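PDB 6G42: minor capsid protein, which forms the penton of the mavirus capsid as a five-chain assembly of single jelly-roll subunits, and so probably closes the fivefold vertices of the shell. Local coordinates for residues F66-H71 with G101-Y106; V91-F96 with V107-A112; R163-S168 with E196-I201; S202-E207 with F277-Y282. All coordinates share one frame; numbering follows the deposited sequence. Where two conformers were deposited one is given.

Contact 1: residues F66-H71 with G101-Y106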
loop_
_atom_site.group_PDB
_atom_site.type_symbol
_atom_site.label_atom_id
_atom_site.label_comp_id
_atom_site.label_asym_id
_atom_site.label_seq_id
_atom_site.Cartn_x
_atom_site.Cartn_y
_atom_site.Cartn_z
ATOM N N PHE C 66 22.430 13.150 -9.149
ATOM C CA PHE C 66 23.368 12.496 -10.073
ATOM C C PHE C 66 24.813 12.866 -9.719
ATOM O O PHE C 66 25.064 13.939 -9.162
ATOM C CB PHE C 66 23.043 12.898 -11.516
ATOM C CG PHE C 66 23.766 12.087 -12.558
ATOM C CD1 PHE C 66 23.392 10.774 -12.820
ATOM C CD2 PHE C 66 24.814 12.635 -13.293
ATOM C CE1 PHE C 66 24.053 10.019 -13.787
ATOM C CE2 PHE C 66 25.475 11.887 -14.266
ATOM C CZ PHE C 66 25.095 10.578 -14.511
ATOM N N LYS C 67 25.747 11.968 -10.036
ATOM C CA LYS C 67 27.172 12.138 -9.723
ATOM C C LYS C 67 28.013 11.594 -10.881
ATOM O O LYS C 67 28.386 10.423 -10.862
ATOM C CB LYS C 67 27.509 11.398 -8.429
ATOM C CG LYS C 67 28.941 11.565 -7.941
ATOM C CD LYS C 67 29.208 10.647 -6.765
ATOM C CE LYS C 67 30.486 11.007 -6.039
ATOM N NZ LYS C 67 30.562 10.286 -4.742
ATOM N N PRO C 68 28.330 12.448 -11.883
ATOM C CA PRO C 68 29.000 12.027 -13.131
ATOM C C PRO C 68 30.309 11.233 -13.024
ATOM O O PRO C 68 30.627 10.480 -13.946
ATOM C CB PRO C 68 29.278 13.353 -13.832
ATOM C CG PRO C 68 28.192 14.245 -13.371
ATOM C CD PRO C 68 27.980 13.882 -11.934
ATOM N N ALA C 69 31.056 11.409 -11.937
ATOM C CA ALA C 69 32.347 10.730 -11.752
ATOM C C ALA C 69 32.249 9.207 -11.897
ATOM O O ALA C 69 33.070 8.596 -12.574
ATOM C CB ALA C 69 32.942 11.096 -10.399
ATOM N N GLY C 70 31.229 8.617 -11.279
ATOM C CA GLY C 70 31.027 7.164 -11.280
ATOM C C GLY C 70 30.560 6.524 -12.580
ATOM O O GLY C 70 30.646 5.299 -12.719
ATOM N N HIS C 71 30.063 7.333 -13.517
ATOM C CA HIS C 71 29.553 6.843 -14.806
ATOM C C HIS C 71 30.505 7.189 -15.956
ATOM O O HIS C 71 31.090 8.270 -15.976
ATOM C CB HIS C 71 28.174 7.444 -15.099
ATOM C CG HIS C 71 27.229 7.401 -13.935
ATOM N ND1 HIS C 71 26.362 6.354 -13.713
ATOM C CD2 HIS C 71 27.013 8.286 -12.933
ATOM C CE1 HIS C 71 25.657 6.592 -12.621
ATOM N NE2 HIS C 71 26.030 7.760 -12.130
ATOM N N GLY C 101 31.004 17.794 -7.074
ATOM C CA GLY C 101 30.932 16.768 -8.135
ATOM C C GLY C 101 29.541 16.237 -8.479
ATOM O O GLY C 101 29.422 15.186 -9.113
ATOM N N TYR C 102 28.497 16.978 -8.089
ATOM C CA TYR C 102 27.100 16.533 -8.181
ATOM C C TYR C 102 26.262 17.410 -9.112
ATOM O O TYR C 102 26.609 18.562 -9.371
ATOM C CB TYR C 102 26.438 16.572 -6.801
ATOM C CG TYR C 102 26.980 15.598 -5.772
ATOM C CD1 TYR C 102 26.798 14.219 -5.912
ATOM C CD2 TYR C 102 27.637 16.059 -4.632
ATOM C CE1 TYR C 102 27.282 13.334 -4.962
ATOM C CE2 TYR C 102 28.124 15.182 -3.677
ATOM C CZ TYR C 102 27.944 13.825 -3.841
ATOM O OH TYR C 102 28.432 12.968 -2.879
ATOM N N MET C 103 25.157 16.841 -9.594
ATOM C CA MET C 103 24.093 17.578 -10.288
ATOM C C MET C 103 22.782 17.360 -9.532
ATOM O O MET C 103 22.661 16.414 -8.756
ATOM C CB MET C 103 23.960 17.114 -11.736
ATOM C CG MET C 103 25.165 17.449 -12.601
ATOM S SD MET C 103 25.257 16.465 -14.112
ATOM C CE MET C 103 23.769 17.012 -14.952
ATOM N N TYR C 104 21.811 18.236 -9.769
ATOM C CA TYR C 104 20.602 18.324 -8.936
ATOM C C TYR C 104 19.267 18.294 -9.701
ATOM O O TYR C 104 18.216 18.585 -9.129
ATOM C CB TYR C 104 20.700 19.581 -8.058
ATOM C CG TYR C 104 21.804 19.495 -7.026
ATOM C CD1 TYR C 104 23.128 19.800 -7.354
ATOM C CD2 TYR C 104 21.531 19.086 -5.718
ATOM C CE1 TYR C 104 24.142 19.704 -6.408
ATOM C CE2 TYR C 104 22.539 18.985 -4.767
ATOM C CZ TYR C 104 23.841 19.298 -5.114
ATOM O OH TYR C 104 24.835 19.193 -4.163
ATOM N N ASP C 105 19.301 17.895 -10.969
ATOM C CA ASP C 105 18.121 17.927 -11.834
ATOM C C ASP C 105 18.314 16.945 -12.995
ATOM O O ASP C 105 19.298 17.035 -13.730
ATOM C CB ASP C 105 17.908 19.351 -12.360
ATOM C CG ASP C 105 16.540 19.557 -12.993
ATOM O OD1 ASP C 105 16.044 18.664 -13.720
ATOM O OD2 ASP C 105 15.961 20.639 -12.774
ATOM N N TYR C 106 17.370 16.021 -13.168
ATOM C CA TYR C 106 17.449 15.026 -14.251
ATOM C C TYR C 106 17.205 15.606 -15.642
ATOM O O TYR C 106 17.518 14.948 -16.636
ATOM C CB TYR C 106 16.517 13.829 -13.988
ATOM C CG TYR C 106 16.984 12.969 -12.825
ATOM C CD1 TYR C 106 18.233 12.335 -12.853
ATOM C CD2 TYR C 106 16.197 12.804 -11.691
ATOM C CE1 TYR C 106 18.673 11.570 -11.787
ATOM C CE2 TYR C 106 16.633 12.034 -10.627
ATOM C CZ TYR C 106 17.867 11.419 -10.681
ATOM O OH TYR C 106 18.296 10.665 -9.616
#
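Phe66 and Met103 form a single antiparallel beta bridge between two loops of the penton subunit. It is a hydrogen-bonded pair. Met103 N gives a nearly straight bond to Phe66 O (2.9 Å, 173°). The return bond from Phe66 N to Met103 O is longer, at 3.3 Å. Tyr102 CA adds a CA-H...O contact to Phe66 O. The Phe66 and Met103 side chains run side by side. Met103 SD lies 3.9 Å from Phe66 CD2, an oblique Met-aromatic contact. Met103 SD also touches Pro68 CG, at 3.8 Å. The bridge thus ties the loop after strand 49-62 to the loop that leads into helix 106-120, whose Val109 also packs on Phe66 and Met103. Lys67 and Tyr102 make a second patch. Lys67 CG is anti to the backbone N (chi1 -176°), and the extended chain beyond it passes the ring, with Lys67 CD 3.8 Å from Tyr102 CE1. Both polar ends reach Asp281, Tyr102 OH by a hydrogen bond and Lys67 NZ by a salt bridge; Lys67 NZ also pairs with Asp283 and Glu285. Pro68 CD rests 3.4 Å from Gly101 O.

Contact 2: residues V91-F96 with V107-A112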
loop_
_atom_site.group_PDB
_atom_site.type_symbol
_atom_site.label_atom_id
_atom_site.label_comp_id
_atom_site.label_asym_id
_atom_site.label_seq_id
_atom_site.Cartn_x
_atom_site.Cartn_y
_atom_site.Cartn_z
ATOM N N VAL C 91 30.187 11.497 -23.034
ATOM C CA VAL C 91 29.294 12.528 -22.501
ATOM C C VAL C 91 30.071 13.328 -21.448
ATOM O O VAL C 91 30.605 12.758 -20.492
ATOM C CB VAL C 91 27.996 11.933 -21.905
ATOM C CG1 VAL C 91 27.072 13.031 -21.376
ATOM C CG2 VAL C 91 27.261 11.106 -22.954
ATOM N N ASP C 92 30.131 14.644 -21.646
ATOM C CA ASP C 92 30.864 15.551 -20.764
ATOM C C ASP C 92 29.873 16.280 -19.857
ATOM O O ASP C 92 29.016 17.020 -20.336
ATOM C CB ASP C 92 31.677 16.556 -21.599
ATOM C CG ASP C 92 32.759 17.280 -20.789
ATOM O OD1 ASP C 92 32.772 17.201 -19.543
ATOM O OD2 ASP C 92 33.614 17.945 -21.413
ATOM N N PHE C 93 29.996 16.055 -18.552
ATOM C CA PHE C 93 29.149 16.706 -17.543
ATOM C C PHE C 93 29.813 17.914 -16.850
ATOM O O PHE C 93 29.180 18.576 -16.022
ATOM C CB PHE C 93 28.705 15.673 -16.495
ATOM C CG PHE C 93 27.785 14.608 -17.040
ATOM C CD1 PHE C 93 26.417 14.842 -17.155
ATOM C CD2 PHE C 93 28.284 13.371 -17.432
ATOM C CE1 PHE C 93 25.565 13.864 -17.649
ATOM C CE2 PHE C 93 27.437 12.390 -17.928
ATOM C CZ PHE C 93 26.075 12.635 -18.035
ATOM N N SER C 94 31.058 18.225 -17.218
ATOM C CA SER C 94 31.864 19.265 -16.546
ATOM C C SER C 94 31.195 20.643 -16.458
ATOM O O SER C 94 31.371 21.350 -15.460
ATOM C CB SER C 94 33.230 19.400 -17.233
ATOM O OG SER C 94 33.092 19.616 -18.627
ATOM N N THR C 95 30.426 21.002 -17.490
ATOM C CA THR C 95 29.707 22.288 -17.540
ATOM C C THR C 95 28.406 22.354 -16.725
ATOM O O THR C 95 27.809 23.426 -16.629
ATOM C CB THR C 95 29.350 22.675 -18.988
ATOM O OG1 THR C 95 28.484 21.685 -19.554
ATOM C CG2 THR C 95 30.607 22.808 -19.841
ATOM N N PHE C 96 27.968 21.222 -16.160
ATOM C CA PHE C 96 26.712 21.137 -15.385
ATOM C C PHE C 96 26.884 20.892 -13.877
ATOM O O PHE C 96 25.909 20.959 -13.124
ATOM C CB PHE C 96 25.837 20.022 -15.958
ATOM C CG PHE C 96 25.445 20.231 -17.392
ATOM C CD1 PHE C 96 26.254 19.765 -18.422
ATOM C CD2 PHE C 96 24.263 20.888 -17.716
ATOM C CE1 PHE C 96 25.890 19.951 -19.752
ATOM C CE2 PHE C 96 23.895 21.076 -19.040
ATOM C CZ PHE C 96 24.710 20.607 -20.061
ATOM N N VAL C 107 16.658 16.822 -15.711
ATOM C CA VAL C 107 16.566 17.568 -16.976
ATOM C C VAL C 107 17.978 17.855 -17.487
ATOM O O VAL C 107 18.269 17.611 -18.662
ATOM C CB VAL C 107 15.767 18.891 -16.842
ATOM C CG1 VAL C 107 15.765 19.667 -18.153
ATOM C CG2 VAL C 107 14.327 18.621 -16.415
ATOM N N ASP C 108 18.840 18.352 -16.594
ATOM C CA ASP C 108 20.246 18.650 -16.916
ATOM C C ASP C 108 21.040 17.417 -17.340
ATOM O O ASP C 108 21.929 17.513 -18.190
ATOM C CB ASP C 108 20.957 19.313 -15.726
ATOM C CG ASP C 108 20.433 20.710 -15.418
ATOM O OD1 ASP C 108 20.027 21.438 -16.351
ATOM O OD2 ASP C 108 20.446 21.086 -14.229
ATOM N N VAL C 109 20.735 16.268 -16.739
ATOM C CA VAL C 109 21.351 15.000 -17.141
ATOM C C VAL C 109 20.948 14.675 -18.583
ATOM O O VAL C 109 21.770 14.211 -19.372
ATOM C CB VAL C 109 20.993 13.853 -16.159
ATOM C CG1 VAL C 109 21.456 12.494 -16.673
ATOM C CG2 VAL C 109 21.622 14.117 -14.800
ATOM N N GLY C 110 19.684 14.937 -18.913
ATOM C CA GLY C 110 19.166 14.788 -20.274
ATOM C C GLY C 110 19.790 15.742 -21.274
ATOM O O GLY C 110 20.204 15.321 -22.355
ATOM N N THR C 111 19.856 17.022 -20.905
ATOM C CA THR C 111 20.491 18.065 -21.725
ATOM C C THR C 111 21.944 17.704 -22.071
ATOM O O THR C 111 22.341 17.781 -23.235
ATOM C CB THR C 111 20.438 19.440 -21.017
ATOM O OG1 THR C 111 19.076 19.786 -20.741
ATOM C CG2 THR C 111 21.055 20.549 -21.882
ATOM N N ALA C 112 22.716 17.289 -21.067
ATOM C CA ALA C 112 24.123 16.901 -21.259
ATOM C C ALA C 112 24.298 15.788 -22.294
ATOM O O ALA C 112 25.184 15.856 -23.143
ATOM C CB ALA C 112 24.742 16.487 -19.933
#
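The loop 91-96 runs beside the first turns of helix 106-120, with Phe93 and Ala112 nearest at 6.3 Å between CA atoms and no hydrogen bond across. Ala112 is the small residue that both phenyl rings meet. Ala112 CB lies 3.6 Å from Phe93 CE1 and 3.7 Å from Phe96 CE1. For Phe96 this is an off-centre CH-pi contact, with Ala112 CB 4.1 Å from the ring centroid. Phe96 CG is anti to the carbonyl carbon (chi1 -61°), and CB already points at the helix. Asp108 O sits over one face of the Phe96 ring, toward the rim. Thr111 CG2 approaches Phe96 CE2 at 4.1 Å, the two side chains crossing at about a right angle. The Phe93 ring has Val109 O near its plane, at the edge. Val91 CG1 adds a contact to Ala112 O. The loop is shaped by an Asx turn. Asp92 OD1 accepts from both Ser94 N (3.1 Å) and Ser94 OG (2.6 Å), which reach it from the same face of the carboxylate. On the helix, Thr111 OG1 bonds back to Val107 O. The contact packs the chain that leaves strand 84-90 against the helix it later enters. Phe93 reaches on to Phe66, Pro68 and Met103, and Val91 to Ile113 and Thr116 further along helix 106-120.

Contact 3: residues R163-S168 with E196-I201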
loop_
_atom_site.group_PDB
_atom_site.type_symbol
_atom_site.label_atom_id
_atom_site.label_comp_id
_atom_site.label_asym_id
_atom_site.label_seq_id
_atom_site.Cartn_x
_atom_site.Cartn_y
_atom_site.Cartn_z
ATOM N N ARG C 163 23.548 1.787 -21.550
ATOM C CA ARG C 163 22.665 0.621 -21.647
ATOM C C ARG C 163 22.030 0.268 -20.301
ATOM O O ARG C 163 20.812 0.159 -20.195
ATOM C CB ARG C 163 23.465 -0.574 -22.185
ATOM C CG ARG C 163 22.781 -1.938 -22.141
ATOM C CD ARG C 163 21.654 -2.034 -23.143
ATOM N NE ARG C 163 21.222 -3.424 -23.315
ATOM C CZ ARG C 163 20.207 -4.009 -22.679
ATOM N NH1 ARG C 163 19.460 -3.350 -21.786
ATOM N NH2 ARG C 163 19.931 -5.283 -22.942
ATOM N N VAL C 164 22.864 0.101 -19.281
ATOM C CA VAL C 164 22.399 -0.328 -17.960
ATOM C C VAL C 164 21.515 0.739 -17.307
ATOM O O VAL C 164 20.398 0.438 -16.866
ATOM C CB VAL C 164 23.576 -0.743 -17.035
ATOM C CG1 VAL C 164 23.093 -1.071 -15.627
ATOM C CG2 VAL C 164 24.281 -1.967 -17.597
ATOM N N ASP C 165 22.000 1.977 -17.258
ATOM C CA ASP C 165 21.281 3.053 -16.564
ATOM C C ASP C 165 20.032 3.558 -17.292
ATOM O O ASP C 165 19.168 4.167 -16.660
ATOM C CB ASP C 165 22.228 4.208 -16.232
ATOM C CG ASP C 165 23.236 3.851 -15.140
ATOM O OD1 ASP C 165 23.207 2.717 -14.605
ATOM O OD2 ASP C 165 24.069 4.714 -14.806
ATOM N N PHE C 166 19.928 3.299 -18.594
ATOM C CA PHE C 166 18.696 3.576 -19.362
ATOM C C PHE C 166 18.169 2.287 -20.019
ATOM O O PHE C 166 17.806 2.265 -21.193
ATOM C CB PHE C 166 18.940 4.691 -20.386
ATOM C CG PHE C 166 19.486 5.957 -19.779
ATOM C CD1 PHE C 166 20.854 6.137 -19.616
ATOM C CD2 PHE C 166 18.634 6.964 -19.353
ATOM C CE1 PHE C 166 21.360 7.296 -19.048
ATOM C CE2 PHE C 166 19.138 8.129 -18.791
ATOM C CZ PHE C 166 20.503 8.295 -18.639
ATOM N N ASN C 167 18.109 1.234 -19.205
ATOM C CA ASN C 167 17.773 -0.141 -19.629
ATOM C C ASN C 167 16.376 -0.373 -20.204
ATOM O O ASN C 167 16.190 -1.285 -21.008
ATOM C CB ASN C 167 17.991 -1.119 -18.467
ATOM C CG ASN C 167 17.147 -0.788 -17.246
ATOM O OD1 ASN C 167 15.965 -1.120 -17.189
ATOM N ND2 ASN C 167 17.756 -0.150 -16.254
ATOM N N SER C 168 15.407 0.435 -19.791
ATOM C CA SER C 168 14.014 0.274 -20.227
ATOM C C SER C 168 13.700 0.691 -21.690
ATOM O O SER C 168 12.562 0.549 -22.135
ATOM C CB SER C 168 13.090 1.000 -19.248
ATOM O OG SER C 168 13.568 2.305 -18.972
ATOM N N GLU C 196 16.230 5.241 -10.106
ATOM C CA GLU C 196 16.941 4.388 -9.134
ATOM C C GLU C 196 18.366 3.992 -9.565
ATOM O O GLU C 196 19.221 3.777 -8.712
ATOM C CB GLU C 196 16.107 3.132 -8.807
ATOM C CG GLU C 196 15.883 2.184 -9.979
ATOM C CD GLU C 196 14.918 1.048 -9.680
ATOM O OE1 GLU C 196 14.982 0.476 -8.573
ATOM O OE2 GLU C 196 14.111 0.699 -10.568
ATOM N N PHE C 197 18.598 3.886 -10.878
ATOM C CA PHE C 197 19.934 3.601 -11.467
ATOM C C PHE C 197 20.860 4.819 -11.585
ATOM O O PHE C 197 22.037 4.665 -11.918
ATOM C CB PHE C 197 19.779 3.006 -12.879
ATOM C CG PHE C 197 19.388 1.555 -12.897
ATOM C CD1 PHE C 197 18.086 1.169 -12.592
ATOM C CD2 PHE C 197 20.313 0.572 -13.250
ATOM C CE1 PHE C 197 17.718 -0.165 -12.609
ATOM C CE2 PHE C 197 19.952 -0.765 -13.270
ATOM C CZ PHE C 197 18.653 -1.135 -12.947
ATOM N N LEU C 198 20.314 6.014 -11.362
ATOM C CA LEU C 198 21.033 7.283 -11.516
ATOM C C LEU C 198 21.426 7.946 -10.192
ATOM O O LEU C 198 22.472 8.594 -10.109
ATOM C CB LEU C 198 20.176 8.251 -12.345
ATOM C CG LEU C 198 19.679 7.755 -13.718
ATOM C CD1 LEU C 198 18.888 8.839 -14.432
ATOM C CD2 LEU C 198 20.815 7.291 -14.616
ATOM N N THR C 199 20.583 7.814 -9.172
ATOM C CA THR C 199 20.865 8.409 -7.862
ATOM C C THR C 199 22.175 7.880 -7.255
ATOM O O THR C 199 22.372 6.664 -7.158
ATOM C CB THR C 199 19.704 8.239 -6.845
ATOM O OG1 THR C 199 20.080 8.826 -5.593
ATOM C CG2 THR C 199 19.327 6.767 -6.603
ATOM N N PRO C 200 23.073 8.795 -6.844
ATOM C CA PRO C 200 24.297 8.373 -6.188
ATOM C C PRO C 200 24.111 8.063 -4.704
ATOM O O PRO C 200 25.040 7.549 -4.084
ATOM C CB PRO C 200 25.196 9.594 -6.348
ATOM C CG PRO C 200 24.253 10.739 -6.261
ATOM C CD PRO C 200 22.987 10.268 -6.919
ATOM N N ILE C 201 22.937 8.366 -4.147
ATOM C CA ILE C 201 22.704 8.276 -2.710
ATOM C C ILE C 201 22.145 6.910 -2.331
ATOM O O ILE C 201 21.088 6.504 -2.827
ATOM C CB ILE C 201 21.762 9.399 -2.238
ATOM C CG1 ILE C 201 22.365 10.745 -2.650
ATOM C CG2 ILE C 201 21.539 9.325 -0.722
ATOM C CD1 ILE C 201 21.570 11.957 -2.256
#
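Phe197 meets Val164, Asp165 and Asn167 at the end of helix 160-165, and it is the residue most buried by this contact. The Phe197 ring is covered on one face by Asn167 ND2, which stands 3.5 Å above the plane, over the centre. The amide is turned 57° from the ring. Asn167 CG sits between the backbone N and the carbonyl carbon (chi1 59°), and from there the amide turns back to Val164 O. Asn167 ND2 gives Val164 O a bond of 2.8 Å, nearly along the C=O axis and in the plane of the amide. This bond to the last turn of helix 160-165 helps hold the amide over the ring. Val164 CG1 touches Phe197 CE2 at 3.9 Å. Asp165 comes at the edge of the same ring, with Asp165 OD1 3.8 Å from Phe197 CD2. Its carboxylate is held by Tyr73 OH at OD2 and by a salt bridge from OD1 to Lys60 of a neighbouring subunit. That lysine also bonds Phe197 O. The third residue, Leu198, places CD2 3.8 Å from Asp165 CB and 4.2 Å from Phe166 CZ. These contacts join helix 160-165 to the loop leading into strand 201-207. Phe166 packs on Ile113 and Leu198 on Tyr106, both of helix 106-120, while Asn167 packs on Tyr248 and Phe197 on Asn249 of the neighbouring subunit.

Contact 4: residues S202-E207 with F277-Y282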
loop_
_atom_site.group_PDB
_atom_site.type_symbol
_atom_site.label_atom_id
_atom_site.label_comp_id
_atom_site.label_asym_id
_atom_site.label_seq_id
_atom_site.Cartn_x
_atom_site.Cartn_y
_atom_site.Cartn_z
ATOM N N SER C 202 22.857 6.235 -1.429
ATOM C CA SER C 202 22.508 4.891 -0.964
ATOM C C SER C 202 21.837 4.905 0.409
ATOM O O SER C 202 20.683 4.499 0.538
ATOM C CB SER C 202 23.760 4.018 -0.917
ATOM O OG SER C 202 23.514 2.801 -0.232
ATOM N N HIS C 203 22.574 5.383 1.411
ATOM C CA HIS C 203 22.141 5.373 2.813
ATOM C C HIS C 203 22.350 6.743 3.458
ATOM O O HIS C 203 23.164 7.536 2.983
ATOM C CB HIS C 203 22.936 4.330 3.607
ATOM C CG HIS C 203 22.382 2.937 3.532
ATOM N ND1 HIS C 203 22.774 2.023 2.578
ATOM C CD2 HIS C 203 21.492 2.293 4.324
ATOM C CE1 HIS C 203 22.137 0.882 2.777
ATOM N NE2 HIS C 203 21.352 1.020 3.827
ATOM N N ILE C 204 21.591 7.012 4.523
ATOM C CA ILE C 204 21.780 8.187 5.385
ATOM C C ILE C 204 21.860 7.629 6.798
ATOM O O ILE C 204 20.967 6.905 7.240
ATOM C CB ILE C 204 20.610 9.196 5.297
ATOM C CG1 ILE C 204 20.534 9.812 3.893
ATOM C CG2 ILE C 204 20.768 10.301 6.344
ATOM C CD1 ILE C 204 19.277 10.612 3.625
ATOM N N VAL C 205 22.923 8.003 7.500
ATOM C CA VAL C 205 23.310 7.389 8.761
ATOM C C VAL C 205 23.398 8.460 9.838
ATOM O O VAL C 205 23.740 9.604 9.549
ATOM C CB VAL C 205 24.691 6.709 8.598
ATOM C CG1 VAL C 205 25.315 6.333 9.937
ATOM C CG2 VAL C 205 24.580 5.480 7.707
ATOM N N ILE C 206 23.081 8.072 11.072
ATOM C CA ILE C 206 23.409 8.850 12.273
ATOM C C ILE C 206 24.609 8.181 12.950
ATOM O O ILE C 206 24.539 6.997 13.291
ATOM C CB ILE C 206 22.231 8.900 13.268
ATOM C CG1 ILE C 206 21.045 9.637 12.643
ATOM C CG2 ILE C 206 22.651 9.581 14.571
ATOM C CD1 ILE C 206 19.764 9.578 13.451
ATOM N N GLU C 207 25.688 8.946 13.142
ATOM C CA GLU C 207 26.909 8.471 13.829
ATOM C C GLU C 207 27.326 9.367 15.005
ATOM O O GLU C 207 26.851 10.501 15.143
ATOM C CB GLU C 207 28.072 8.274 12.836
ATOM C CG GLU C 207 28.358 9.426 11.880
ATOM C CD GLU C 207 29.401 9.082 10.820
ATOM O OE1 GLU C 207 29.486 7.912 10.382
ATOM O OE2 GLU C 207 30.139 9.993 10.400
ATOM N N PHE C 277 24.619 13.600 11.201
ATOM C CA PHE C 277 24.032 12.927 10.041
ATOM C C PHE C 277 25.014 12.905 8.862
ATOM O O PHE C 277 25.602 13.928 8.503
ATOM C CB PHE C 277 22.721 13.613 9.633
ATOM C CG PHE C 277 21.562 13.306 10.549
ATOM C CD1 PHE C 277 21.454 13.922 11.797
ATOM C CD2 PHE C 277 20.580 12.397 10.168
ATOM C CE1 PHE C 277 20.390 13.636 12.641
ATOM C CE2 PHE C 277 19.512 12.112 11.008
ATOM C CZ PHE C 277 19.413 12.729 12.242
ATOM N N THR C 278 25.165 11.729 8.263
ATOM C CA THR C 278 26.144 11.490 7.212
ATOM C C THR C 278 25.487 10.724 6.075
ATOM O O THR C 278 24.718 9.791 6.315
ATOM C CB THR C 278 27.309 10.641 7.741
ATOM O OG1 THR C 278 27.754 11.148 9.005
ATOM C CG2 THR C 278 28.465 10.665 6.773
ATOM N N ILE C 279 25.816 11.112 4.846
ATOM C CA ILE C 279 25.288 10.489 3.644
ATOM C C ILE C 279 26.378 9.593 3.064
ATOM O O ILE C 279 27.498 10.052 2.854
ATOM C CB ILE C 279 24.888 11.548 2.584
ATOM C CG1 ILE C 279 23.897 12.564 3.161
ATOM C CG2 ILE C 279 24.262 10.888 1.355
ATOM C CD1 ILE C 279 23.836 13.864 2.383
ATOM N N TYR C 280 26.041 8.331 2.797
ATOM C CA TYR C 280 26.916 7.404 2.052
ATOM C C TYR C 280 26.434 7.275 0.616
ATOM O O TYR C 280 25.266 6.975 0.393
ATOM C CB TYR C 280 26.925 6.020 2.706
ATOM C CG TYR C 280 27.823 5.948 3.909
ATOM C CD1 TYR C 280 27.409 6.447 5.140
ATOM C CD2 TYR C 280 29.100 5.408 3.813
ATOM C CE1 TYR C 280 28.239 6.401 6.247
ATOM C CE2 TYR C 280 29.942 5.359 4.912
ATOM C CZ TYR C 280 29.509 5.852 6.130
ATOM O OH TYR C 280 30.346 5.795 7.224
ATOM N N ASP C 281 27.328 7.499 -0.345
ATOM C CA ASP C 281 27.028 7.240 -1.755
ATOM C C ASP C 281 27.243 5.757 -2.091
ATOM O O ASP C 281 27.773 4.998 -1.276
ATOM C CB ASP C 281 27.884 8.127 -2.674
ATOM C CG ASP C 281 27.449 9.598 -2.675
ATOM O OD1 ASP C 281 26.598 9.995 -1.851
ATOM O OD2 ASP C 281 27.972 10.369 -3.511
ATOM N N TYR C 282 26.831 5.352 -3.291
ATOM C CA TYR C 282 27.001 3.958 -3.752
ATOM C C TYR C 282 28.459 3.543 -3.968
ATOM O O TYR C 282 28.788 2.373 -3.783
ATOM C CB TYR C 282 26.162 3.676 -5.006
ATOM C CG TYR C 282 24.726 3.381 -4.663
ATOM C CD1 TYR C 282 24.377 2.189 -4.044
ATOM C CD2 TYR C 282 23.717 4.300 -4.931
ATOM C CE1 TYR C 282 23.064 1.916 -3.706
ATOM C CE2 TYR C 282 22.398 4.035 -4.597
ATOM C CZ TYR C 282 22.078 2.842 -3.980
ATOM O OH TYR C 282 20.774 2.578 -3.648
#
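Glu207 and Thr278 meet across a pair of antiparallel strands, 201-207 and 272-281, in a sheet of the jelly-roll. Four residue pairs run from His203-Tyr280 to Ile206-Phe277. At one end is a classic beta bulge: Ser202 N and His203 N both bond Tyr280 O. Glu207 shows how a side chain reaches over. CB leads to Glu207 CG, which lies between the backbone N and the carbonyl carbon (chi1 49°) and comes 3.4 Å from Thr278 OG1. Glu207 CD is 3.2 Å from Thr278 OG1. At the tip, Glu207 OE2 takes a weak hydrogen bond from Thr278 OG1 (3.0 Å), while Glu207 OE1 is 3.9 Å from Tyr280 OH, a contact and not a hydrogen bond. Val205 CG2 packs on Tyr280 CD1 on the face that carries His203, Val205, Thr278 and Tyr280. The other face carries Ile204, Ile206, Phe277 and Ile279, and meets strand 49-62 through Val53, Phe56 and Leu58. There Ile206 CG1 lies over one face of the Phe277 ring, toward its rim. Within the bulge, Ser202 OG bonds Lys239 of its own chain and Gln298 of a neighbouring subunit. Ser202 CB stands 3.5 Å above the plane of the Tyr282 ring, over its centre.

In the fold
Contacts 1 and 2 adjoin, with centres about 9 Å apart, and their segments alternate along the chain. Met103 SD meets Phe93 CD1 at 3.6 Å, so one apolar cluster serves both. Contact 3 lies about 12 Å from contact 1, centre to centre. Lys67 CB touches Pro200 CB there at 3.6 Å. Contact 4 joins contact 1 through Asp281 OD2, 2.9 Å from Lys67 NZ and 2.7 Å from Tyr102 OH. It follows contact 3 directly, since strand 201-207 continues from loop 196-201, and Pro200 O is 2.9 Å from Tyr282 N. Contacts 2 and 4 are furthest apart, about 25 Å between centres. Contacts 3 and 4, and His71 of contact 1, touch a neighbouring subunit.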